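Local coordinates for prolyl 4-hydroxylase alpha subunit Fe(2+) 2OG dioxygenase domain-containing protein (Burkholderia ambifaria, PDB 3W20), which probably oxidises N-substituted L-amino acids as a metal- and 2-oxoglutarate-dependent dioxygenase, here crystallised with zinc in its metal site, at residues V142-E147 with T252-T257. Sequence-based numbering, arbitrary orientation.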
# COMPACT_ATOMS: atom_id res chain seq x y z
N VAL A 142 -2.22 21.89 8.71
CA VAL A 142 -2.92 22.89 9.55
C VAL A 142 -2.45 22.68 11.01
O VAL A 142 -2.51 21.57 11.54
CB VAL A 142 -4.47 22.74 9.42
CG1 VAL A 142 -5.20 23.73 10.30
CG2 VAL A 142 -4.91 22.91 7.95
N TYR A 143 -1.94 23.73 11.64
CA TYR A 143 -1.50 23.65 13.04
C TYR A 143 -2.54 24.49 13.82
O TYR A 143 -2.53 25.71 13.66
CB TYR A 143 -0.10 24.27 13.19
CG TYR A 143 0.97 23.46 12.48
CD1 TYR A 143 1.67 22.46 13.15
CD2 TYR A 143 1.25 23.65 11.11
CE1 TYR A 143 2.64 21.68 12.53
CE2 TYR A 143 2.20 22.85 10.48
CZ TYR A 143 2.91 21.89 11.19
OH TYR A 143 3.85 21.09 10.59
N GLU A 144 -3.44 23.85 14.58
CA GLU A 144 -4.41 24.60 15.46
C GLU A 144 -3.76 24.82 16.82
O GLU A 144 -2.97 23.97 17.27
CB GLU A 144 -5.76 23.89 15.64
CG GLU A 144 -6.61 23.68 14.38
CD GLU A 144 -7.15 24.96 13.72
OE1 GLU A 144 -6.84 26.08 14.18
OE2 GLU A 144 -7.88 24.86 12.71
N PRO A 145 -4.04 25.97 17.46
CA PRO A 145 -3.59 26.30 18.81
C PRO A 145 -3.61 25.11 19.78
O PRO A 145 -4.63 24.44 19.89
CB PRO A 145 -4.60 27.35 19.25
CG PRO A 145 -4.88 28.09 17.98
CD PRO A 145 -4.75 27.12 16.86
N PHE A 146 -2.50 24.87 20.45
CA PHE A 146 -2.32 23.72 21.33
C PHE A 146 -1.51 24.27 22.49
O PHE A 146 -0.40 24.78 22.27
CB PHE A 146 -1.60 22.57 20.56
CG PHE A 146 -1.40 21.30 21.35
CD1 PHE A 146 -2.41 20.76 22.14
CD2 PHE A 146 -0.18 20.59 21.25
CE1 PHE A 146 -2.20 19.59 22.85
CE2 PHE A 146 0.03 19.41 21.95
CZ PHE A 146 -0.98 18.91 22.75
N GLU A 147 -2.06 24.24 23.70
CA GLU A 147 -1.34 24.77 24.87
C GLU A 147 -0.43 23.69 25.46
O GLU A 147 -0.84 22.94 26.34
CB GLU A 147 -2.31 25.35 25.93
CG GLU A 147 -1.73 26.52 26.75
CD GLU A 147 -2.53 26.83 28.01
OE1 GLU A 147 -3.70 27.30 27.90
OE2 GLU A 147 -2.00 26.62 29.13
N THR A 252 -0.55 30.37 18.78
CA THR A 252 -1.70 31.04 19.43
C THR A 252 -2.89 31.12 18.49
O THR A 252 -4.03 31.25 18.95
CB THR A 252 -1.39 32.43 19.99
OG1 THR A 252 -0.88 33.30 18.96
CG2 THR A 252 -0.43 32.34 21.19
N SER A 253 -2.63 31.07 17.18
CA SER A 253 -3.74 30.96 16.22
C SER A 253 -3.31 30.06 15.06
O SER A 253 -2.17 29.55 15.04
CB SER A 253 -4.17 32.33 15.72
OG SER A 253 -3.08 33.05 15.15
N THR A 254 -4.21 29.88 14.10
CA THR A 254 -3.94 28.96 12.99
C THR A 254 -2.65 29.30 12.19
O THR A 254 -2.45 30.45 11.72
CB THR A 254 -5.18 28.80 12.08
OG1 THR A 254 -6.32 28.45 12.90
CG2 THR A 254 -4.94 27.66 11.07
N ARG A 255 -1.84 28.25 11.99
CA ARG A 255 -0.62 28.31 11.16
C ARG A 255 -0.88 27.33 10.00
O ARG A 255 -1.34 26.22 10.24
CB ARG A 255 0.61 27.91 11.99
CG ARG A 255 1.98 28.01 11.30
CD ARG A 255 3.03 27.50 12.28
NE ARG A 255 4.38 27.38 11.69
CZ ARG A 255 4.95 26.22 11.31
NH1 ARG A 255 4.36 25.03 11.46
NH2 ARG A 255 6.20 26.26 10.82
N ARG A 256 -0.64 27.76 8.76
CA ARG A 256 -0.72 26.79 7.66
C ARG A 256 0.62 26.71 6.92
O ARG A 256 1.21 27.74 6.64
CB ARG A 256 -1.83 27.21 6.69
CG ARG A 256 -3.20 26.92 7.29
CD ARG A 256 -4.29 27.27 6.33
NE ARG A 256 -4.27 28.67 5.97
CZ ARG A 256 -4.54 29.09 4.75
NH1 ARG A 256 -4.84 28.18 3.82
NH2 ARG A 256 -4.50 30.37 4.47
N THR A 257 1.06 25.47 6.63
CA THR A 257 2.28 25.21 5.83
C THR A 257 1.97 24.09 4.83
O THR A 257 0.96 23.36 4.99
CB THR A 257 3.51 24.79 6.69
OG1 THR A 257 3.23 23.51 7.22
CG2 THR A 257 3.71 25.78 7.87
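Thr252 meets the ring of Pro145 through its carbonyl, with Thr252 O 3.4 Å from Pro145 CG, and the same ring carbon packs on the backbone of Ser253, whose OG bonds the backbone N of Asp188. Thr254 makes the polar side-chain link: its OG1 donates to Glu144 OE1 at 2.7 Å, reaching the syn side of the carboxylate 26° out of its plane. The Glu144 chain is bent at chi2 (-66°), while Thr254 CG2 touches Val142 CG1. From Arg255 onward the two segments pair as antiparallel strands, 139-143 with 255-265, in the double-stranded beta-helix core of 2-oxoglutarate dioxygenases; Tyr143, Arg255 and Thr257 belong to the 2-oxoglutarate site, unoccupied in this chain. Arg255 and Tyr143 form the hydrogen-bonded pair, Tyr143 N to Arg255 O 2.9 Å and Arg255 N to Tyr143 O 3.1 Å, both nearly straight. Their side chains run alongside each other on one sheet face as a cation-pi pair; Arg255 NH1 sits over the ring toward its rim, 3.2 Å from Tyr143 CE2, with the two planes 65° apart. Arg256 and Val142 form the non-hydrogen-bonded pair, Arg256 NE bonding Gln185. Thr257 lays CG2 over the guanidinium centre and brings OG1, buried without a modelled partner, to the tyrosine's edge, 3.5 Å from Tyr143 CE2.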